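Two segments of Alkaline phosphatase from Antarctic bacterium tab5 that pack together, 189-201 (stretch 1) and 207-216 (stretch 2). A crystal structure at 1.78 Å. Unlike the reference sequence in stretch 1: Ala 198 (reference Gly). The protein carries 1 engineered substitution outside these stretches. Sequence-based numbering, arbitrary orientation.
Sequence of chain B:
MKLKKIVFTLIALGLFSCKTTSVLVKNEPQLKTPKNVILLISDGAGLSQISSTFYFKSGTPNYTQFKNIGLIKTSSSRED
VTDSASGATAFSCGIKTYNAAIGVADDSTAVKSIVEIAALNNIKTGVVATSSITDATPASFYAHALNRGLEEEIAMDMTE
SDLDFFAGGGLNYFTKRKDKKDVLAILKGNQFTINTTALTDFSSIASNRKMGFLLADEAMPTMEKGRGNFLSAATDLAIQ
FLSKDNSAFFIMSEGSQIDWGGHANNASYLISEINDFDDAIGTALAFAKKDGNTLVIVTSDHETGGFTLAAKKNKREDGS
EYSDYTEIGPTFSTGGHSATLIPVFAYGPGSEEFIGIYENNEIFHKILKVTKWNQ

Stretch 1, residues 189-201: GNQFTINTTALTD
Stretch 2 207-216: SNRKMGFLLA

Two strands, one ending at Asn 195 and the other running through Met 211 to Phe 213, lie parallel, their axes crossing at -26° and approaching to 4.5 Å. The register pairs Thr 193 with Met 211, Ile 194 with Gly 212 and Asn 195 with Phe 213, at CA-CA distances of 4.9, 4.7 and 5.0 Å. Phi/psi values stay extended, as in -117/128 at Asn 195 and -139/133 at Met 211. The hydrogen bonds alternate in direction, as parallel pairing requires: Thr 193 N donates to Lys 210 O (3.0 Å), Gly 212 N to Thr 193 O (2.8 Å), Asn 195 N to Gly 212 O (2.9 Å) and Leu 214 N to Asn 195 O (3.0 Å). Beyond this ladder, water 2 donates to both Thr 196 O (2.9 Å) and Leu 214 O (2.6 Å). At the other end, water 1 donates to Gln 191 O (2.7 Å) and accepts from Thr 193 OG1 (2.9 Å).

Phe 192 (chi1 m, chi2 96°) and Ile 194 (m, m) lie on one face of the sheet. There Lys 210 (m, t, t, t) lays CD over the Phe 192 ring, 3.8 Å from its centroid, and its NZ reaches back to donate to Asn 190 O (2.9 Å). Gly 212 leaves space for Ile 194: an ideal CB would sit 2.7 Å from its CD1, a clash.

Thr 193 (m), Asn 195 (t), Met 211 (t, p, t) and Phe 213 (m, chi2 -89°) share the opposite face. Met 211 CE packs 3.6 Å from Asn 195 CB. Asn 195 OD1 accepts from Thr 197 N (2.6 Å) and Ala 198 N (3.1 Å), tying down the turn that follows. The chain then brings Leu 199 (m, t) over the Phe 213 ring, CD2 lying 3.6 Å from the centroid, while Leu 199 CG meets Leu 215 CD1 at 3.9 Å.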

ATOM      1  N   GLY B 189     -42.914 -11.036  -5.745  1.00 34.15           N
ATOM      2  CA  GLY B 189     -44.078 -10.550  -5.027  1.00 38.08           C
ATOM      3  C   GLY B 189     -43.718  -9.364  -4.153  1.00 40.29           C
ATOM      4  O   GLY B 189     -44.586  -8.770  -3.525  1.00 40.47           O
ATOM      5  N   ASN B 190     -42.425  -9.041  -4.100  1.00 36.21           N
ATOM      6  CA  ASN B 190     -41.937  -7.842  -3.413  1.00 36.87           C
ATOM      7  C   ASN B 190     -41.477  -6.765  -4.396  1.00 35.25           C
ATOM      8  O   ASN B 190     -40.613  -5.953  -4.073  1.00 36.39           O
ATOM      9  CB  ASN B 190     -40.785  -8.181  -2.457  1.00 40.24           C
ATOM     10  CG  ASN B 190     -41.269  -8.678  -1.107  1.00 57.78           C
ATOM     11  OD1 ASN B 190     -41.582  -7.886  -0.218  1.00 64.41           O
ATOM     12  ND2 ASN B 190     -41.317  -9.996  -0.942  1.00 61.74           N
ATOM     13  N   GLN B 191     -42.040  -6.788  -5.601  1.00 31.27           N
ATOM     14  CA  GLN B 191     -41.801  -5.750  -6.610  1.00 36.16           C
ATOM     15  C   GLN B 191     -40.516  -5.911  -7.430  1.00 33.74           C
ATOM     16  O   GLN B 191     -40.173  -5.037  -8.229  1.00 32.85           O
ATOM     17  CB  GLN B 191     -41.855  -4.355  -5.986  1.00 34.87           C
ATOM     18  CG  GLN B 191     -43.234  -3.958  -5.484  1.00 42.51           C
ATOM     19  CD  GLN B 191     -43.273  -2.529  -4.976  1.00 45.94           C
ATOM     20  OE1 GLN B 191     -43.938  -1.671  -5.555  1.00 49.42           O
ATOM     21  NE2 GLN B 191     -42.546  -2.265  -3.895  1.00 48.08           N
ATOM     22  N   PHE B 192     -39.813  -7.024  -7.248  1.00 26.62           N
ATOM     23  CA  PHE B 192     -38.638  -7.296  -8.071  1.00 29.35           C
ATOM     24  C   PHE B 192     -38.994  -7.896  -9.420  1.00 32.22           C
ATOM     25  O   PHE B 192     -39.669  -8.921  -9.493  1.00 33.19           O
ATOM     26  CB  PHE B 192     -37.668  -8.228  -7.348  1.00 30.89           C
ATOM     27  CG  PHE B 192     -36.738  -7.520  -6.418  1.00 35.22           C
ATOM     28  CD1 PHE B 192     -37.028  -7.431  -5.068  1.00 38.62           C
ATOM     29  CD2 PHE B 192     -35.579  -6.933  -6.896  1.00 39.65           C
ATOM     30  CE1 PHE B 192     -36.166  -6.777  -4.208  1.00 46.80           C
ATOM     31  CE2 PHE B 192     -34.722  -6.277  -6.044  1.00 35.21           C
ATOM     32  CZ  PHE B 192     -35.016  -6.200  -4.701  1.00 35.61           C
ATOM     33  N   THR B 193     -38.543  -7.249 -10.489  1.00 28.37           N
ATOM     34  CA  THR B 193     -38.511  -7.891 -11.789  1.00 28.98           C
ATOM     35  C   THR B 193     -37.214  -8.686 -11.832  1.00 29.22           C
ATOM     36  O   THR B 193     -36.151  -8.145 -11.546  1.00 30.22           O
ATOM     37  CB  THR B 193     -38.546  -6.865 -12.935  1.00 34.94           C
ATOM     38  OG1 THR B 193     -39.805  -6.171 -12.913  1.00 39.19           O
ATOM     39  CG2 THR B 193     -38.384  -7.560 -14.279  1.00 39.81           C
ATOM     40  N   ILE B 194     -37.300  -9.971 -12.162  1.00 26.59           N
ATOM     41  CA  ILE B 194     -36.121 -10.833 -12.128  1.00 28.30           C
ATOM     42  C   ILE B 194     -35.785 -11.386 -13.508  1.00 28.78           C
ATOM     43  O   ILE B 194     -36.646 -11.918 -14.193  1.00 31.31           O
ATOM     44  CB  ILE B 194     -36.322 -12.026 -11.168  1.00 33.15           C
ATOM     45  CG1 ILE B 194     -36.601 -11.539  -9.746  1.00 28.77           C
ATOM     46  CG2 ILE B 194     -35.118 -12.965 -11.210  1.00 31.21           C
ATOM     47  CD1 ILE B 194     -35.461 -10.770  -9.123  1.00 28.38           C
ATOM     48  N   ASN B 195     -34.525 -11.263 -13.900  1.00 26.72           N
ATOM     49  CA  ASN B 195     -34.041 -11.863 -15.132  1.00 27.99           C
ATOM     50  C   ASN B 195     -32.976 -12.894 -14.786  1.00 31.87           C
ATOM     51  O   ASN B 195     -32.033 -12.602 -14.044  1.00 30.76           O
ATOM     52  CB  ASN B 195     -33.487 -10.779 -16.064  1.00 28.86           C
ATOM     53  CG  ASN B 195     -33.024 -11.327 -17.401  1.00 36.34           C
ATOM     54  OD1 ASN B 195     -32.364 -12.364 -17.467  1.00 37.75           O
ATOM     55  ND2 ASN B 195     -33.356 -10.620 -18.480  1.00 31.21           N
ATOM     56  N   THR B 196     -33.131 -14.106 -15.305  1.00 27.11           N
ATOM     57  CA  THR B 196     -32.164 -15.157 -15.033  1.00 32.50           C
ATOM     58  C   THR B 196     -31.507 -15.634 -16.312  1.00 36.47           C
ATOM     59  O   THR B 196     -30.876 -16.687 -16.329  1.00 42.01           O
ATOM     60  CB  THR B 196     -32.811 -16.364 -14.338  1.00 36.82           C
ATOM     61  OG1 THR B 196     -33.748 -16.984 -15.232  1.00 44.62           O
ATOM     62  CG2 THR B 196     -33.527 -15.927 -13.080  1.00 34.60           C
ATOM     63  N   THR B 197     -31.659 -14.855 -17.381  1.00 35.18           N
ATOM     64  CA  THR B 197     -31.131 -15.227 -18.686  1.00 36.58           C
ATOM     65  C   THR B 197     -29.832 -14.499 -19.015  1.00 45.06           C
ATOM     66  O   THR B 197     -28.800 -15.129 -19.235  1.00 50.92           O
ATOM     67  CB  THR B 197     -32.150 -14.943 -19.793  1.00 40.32           C
ATOM     68  OG1 THR B 197     -33.356 -15.669 -19.527  1.00 46.57           O
ATOM     69  CG2 THR B 197     -31.597 -15.367 -21.136  1.00 48.73           C
ATOM     70  N   ALA B 198     -29.885 -13.172 -19.052  1.00 41.05           N
ATOM     71  CA  ALA B 198     -28.701 -12.373 -19.362  1.00 42.41           C
ATOM     72  C   ALA B 198     -28.888 -10.931 -18.907  1.00 37.73           C
ATOM     73  O   ALA B 198     -30.015 -10.496 -18.659  1.00 37.64           O
ATOM     74  CB  ALA B 198     -28.405 -12.422 -20.860  1.00 45.76           C
ATOM     75  N   LEU B 199     -27.789 -10.191 -18.783  1.00 28.99           N
ATOM     76  CA  LEU B 199     -27.892  -8.757 -18.553  1.00 25.30           C
ATOM     77  C   LEU B 199     -28.491  -8.143 -19.801  1.00 31.84           C
ATOM     78  O   LEU B 199     -28.174  -8.553 -20.910  1.00 38.28           O
ATOM     79  CB  LEU B 199     -26.524  -8.122 -18.314  1.00 28.94           C
ATOM     80  CG  LEU B 199     -25.899  -8.086 -16.931  1.00 30.10           C
ATOM     81  CD1 LEU B 199     -24.585  -7.302 -17.024  1.00 34.43           C
ATOM     82  CD2 LEU B 199     -26.832  -7.478 -15.897  1.00 24.14           C
ATOM     83  N   THR B 200     -29.361  -7.162 -19.615  1.00 37.04           N
ATOM     84  CA  THR B 200     -29.985  -6.471 -20.730  1.00 38.89           C
ATOM     85  C   THR B 200     -29.477  -5.037 -20.752  1.00 43.11           C
ATOM     86  O   THR B 200     -28.576  -4.682 -19.986  1.00 41.84           O
ATOM     87  CB  THR B 200     -31.504  -6.459 -20.563  1.00 47.42           C
ATOM     88  OG1 THR B 200     -31.830  -5.827 -19.320  1.00 48.82           O
ATOM     89  CG2 THR B 200     -32.042  -7.879 -20.540  1.00 46.43           C
ATOM     90  N   ASP B 201     -30.047  -4.212 -21.623  1.00 44.64           N
ATOM     91  CA  ASP B 201     -29.707  -2.791 -21.643  1.00 47.13           C
ATOM     92  C   ASP B 201     -30.679  -2.004 -20.769  1.00 45.12           C
ATOM     93  O   ASP B 201     -31.669  -2.554 -20.276  1.00 49.41           O
ATOM     94  CB  ASP B 201     -29.711  -2.241 -23.072  1.00 53.08           C
ATOM     95  CG  ASP B 201     -31.114  -2.032 -23.612  1.00 72.18           C
ATOM     96  OD1 ASP B 201     -32.039  -2.751 -23.169  1.00 73.82           O
ATOM     97  OD2 ASP B 201     -31.291  -1.148 -24.482  1.00 79.93           O
ATOM     98  N   SER B 207     -38.639   0.832 -16.918  1.00 38.57           N
ATOM     99  CA  SER B 207     -39.927   1.055 -16.261  1.00 35.54           C
ATOM    100  C   SER B 207     -40.218   0.079 -15.120  1.00 38.34           C
ATOM    101  O   SER B 207     -41.318   0.070 -14.573  1.00 46.33           O
ATOM    102  CB  SER B 207     -41.072   1.054 -17.280  1.00 45.47           C
ATOM    103  OG  SER B 207     -41.103  -0.157 -18.008  1.00 49.86           O
ATOM    104  N   ASN B 208     -39.238  -0.740 -14.756  1.00 28.86           N
ATOM    105  CA  ASN B 208     -39.400  -1.615 -13.600  1.00 31.67           C
ATOM    106  C   ASN B 208     -39.133  -0.852 -12.304  1.00 32.48           C
ATOM    107  O   ASN B 208     -38.290   0.039 -12.271  1.00 34.92           O
ATOM    108  CB  ASN B 208     -38.458  -2.812 -13.695  1.00 32.07           C
ATOM    109  CG  ASN B 208     -38.756  -3.702 -14.883  1.00 35.37           C
ATOM    110  OD1 ASN B 208     -37.861  -4.357 -15.416  1.00 38.94           O
ATOM    111  ND2 ASN B 208     -40.013  -3.740 -15.297  1.00 30.65           N
ATOM    112  N   ARG B 209     -39.842  -1.210 -11.235  1.00 31.70           N
ATOM    113  CA  ARG B 209     -39.612  -0.585  -9.936  1.00 32.60           C
ATOM    114  C   ARG B 209     -38.285  -1.055  -9.321  1.00 31.94           C
ATOM    115  O   ARG B 209     -37.507  -0.252  -8.799  1.00 30.53           O
ATOM    116  CB  ARG B 209     -40.782  -0.866  -8.991  1.00 37.70           C
ATOM    117  CG  ARG B 209     -40.591  -0.340  -7.578  1.00 44.37           C
ATOM    118  CD  ARG B 209     -40.204   1.140  -7.552  1.00 50.55           C
ATOM    119  NE  ARG B 209     -40.001   1.627  -6.184  1.00 52.54           N
ATOM    120  CZ  ARG B 209     -38.829   1.645  -5.548  1.00 49.41           C
ATOM    121  NH1 ARG B 209     -37.723   1.208  -6.150  1.00 32.77           N
ATOM    122  NH2 ARG B 209     -38.763   2.107  -4.302  1.00 43.73           N
ATOM    123  N   LYS B 210     -38.033  -2.358  -9.376  1.00 29.26           N
ATOM    124  CA  LYS B 210     -36.755  -2.904  -8.931  1.00 23.25           C
ATOM    125  C   LYS B 210     -36.321  -3.973  -9.912  1.00 24.91           C
ATOM    126  O   LYS B 210     -37.150  -4.552 -10.603  1.00 28.60           O
ATOM    127  CB  LYS B 210     -36.876  -3.544  -7.553  1.00 24.44           C
ATOM    128  CG  LYS B 210     -37.412  -2.656  -6.452  1.00 27.35           C
ATOM    129  CD  LYS B 210     -37.417  -3.466  -5.160  1.00 36.75           C
ATOM    130  CE  LYS B 210     -38.401  -2.950  -4.139  1.00 35.77           C
ATOM    131  NZ  LYS B 210     -38.673  -4.014  -3.134  1.00 29.48           N
ATOM    132  N   MET B 211     -35.028  -4.266  -9.948  1.00 28.32           N
ATOM    133  CA  MET B 211     -34.519  -5.212 -10.926  1.00 24.57           C
ATOM    134  C   MET B 211     -33.479  -6.136 -10.317  1.00 27.52           C
ATOM    135  O   MET B 211     -32.562  -5.684  -9.632  1.00 31.62           O
ATOM    136  CB  MET B 211     -33.922  -4.457 -12.115  1.00 28.55           C
ATOM    137  CG  MET B 211     -33.586  -5.354 -13.286  1.00 34.16           C
ATOM    138  SD  MET B 211     -35.085  -6.032 -14.001  1.00 39.59           S
ATOM    139  CE  MET B 211     -34.458  -7.509 -14.797  1.00 39.19           C
ATOM    140  N   GLY B 212     -33.620  -7.431 -10.570  1.00 25.26           N
ATOM    141  CA  GLY B 212     -32.668  -8.408 -10.070  1.00 25.43           C
ATOM    142  C   GLY B 212     -32.184  -9.334 -11.173  1.00 30.21           C
ATOM    143  O   GLY B 212     -32.984  -9.877 -11.939  1.00 26.83           O
ATOM    144  N   PHE B 213     -30.868  -9.512 -11.265  1.00 27.87           N
ATOM    145  CA  PHE B 213     -30.280 -10.431 -12.236  1.00 24.56           C
ATOM    146  C   PHE B 213     -29.593 -11.588 -11.511  1.00 29.89           C
ATOM    147  O   PHE B 213     -28.630 -11.377 -10.762  1.00 27.57           O
ATOM    148  CB  PHE B 213     -29.247  -9.712 -13.109  1.00 30.53           C
ATOM    149  CG  PHE B 213     -29.834  -8.706 -14.064  1.00 27.01           C
ATOM    150  CD1 PHE B 213     -30.228  -9.086 -15.341  1.00 29.63           C
ATOM    151  CD2 PHE B 213     -29.953  -7.371 -13.699  1.00 29.46           C
ATOM    152  CE1 PHE B 213     -30.751  -8.155 -16.235  1.00 30.63           C
ATOM    153  CE2 PHE B 213     -30.477  -6.435 -14.582  1.00 27.20           C
ATOM    154  CZ  PHE B 213     -30.876  -6.826 -15.854  1.00 29.26           C
ATOM    155  N   LEU B 214     -30.095 -12.800 -11.732  1.00 27.27           N
ATOM    156  CA  LEU B 214     -29.497 -14.013 -11.169  1.00 26.11           C
ATOM    157  C   LEU B 214     -28.990 -14.879 -12.318  1.00 30.46           C
ATOM    158  O   LEU B 214     -29.726 -15.714 -12.840  1.00 31.11           O
ATOM    159  CB  LEU B 214     -30.526 -14.774 -10.312  1.00 31.25           C
ATOM    160  CG  LEU B 214     -30.919 -14.091  -8.994  1.00 26.98           C
ATOM    161  CD1 LEU B 214     -32.167 -14.728  -8.382  1.00 29.46           C
ATOM    162  CD2 LEU B 214     -29.750 -14.108  -7.999  1.00 22.94           C
ATOM    163  N   LEU B 215     -27.727 -14.678 -12.697  1.00 29.32           N
ATOM    164  CA  LEU B 215     -27.224 -15.151 -13.988  1.00 34.49           C
ATOM    165  C   LEU B 215     -26.364 -16.414 -13.934  1.00 39.23           C
ATOM    166  O   LEU B 215     -25.703 -16.768 -14.913  1.00 42.87           O
ATOM    167  CB  LEU B 215     -26.462 -14.022 -14.690  1.00 31.39           C
ATOM    168  CG  LEU B 215     -27.278 -12.745 -14.894  1.00 30.69           C
ATOM    169  CD1 LEU B 215     -26.450 -11.682 -15.591  1.00 33.88           C
ATOM    170  CD2 LEU B 215     -28.564 -13.058 -15.681  1.00 31.47           C
ATOM    171  N   ALA B 216     -26.381 -17.094 -12.797  1.00 31.50           N
ATOM    172  CA  ALA B 216     -25.642 -18.338 -12.632  1.00 25.60           C
ATOM    173  C   ALA B 216     -26.235 -19.083 -11.453  1.00 27.51           C
ATOM    174  O   ALA B 216     -26.828 -18.468 -10.574  1.00 24.77           O
ATOM    175  CB  ALA B 216     -24.162 -18.059 -12.393  1.00 22.17           C
TER
HETATM  176  O   HOH W   1     -40.262  -4.310 -10.784  1.00 41.32           O
HETATM  177  O   HOH W   2     -29.289 -17.858 -14.248  1.00 30.91           O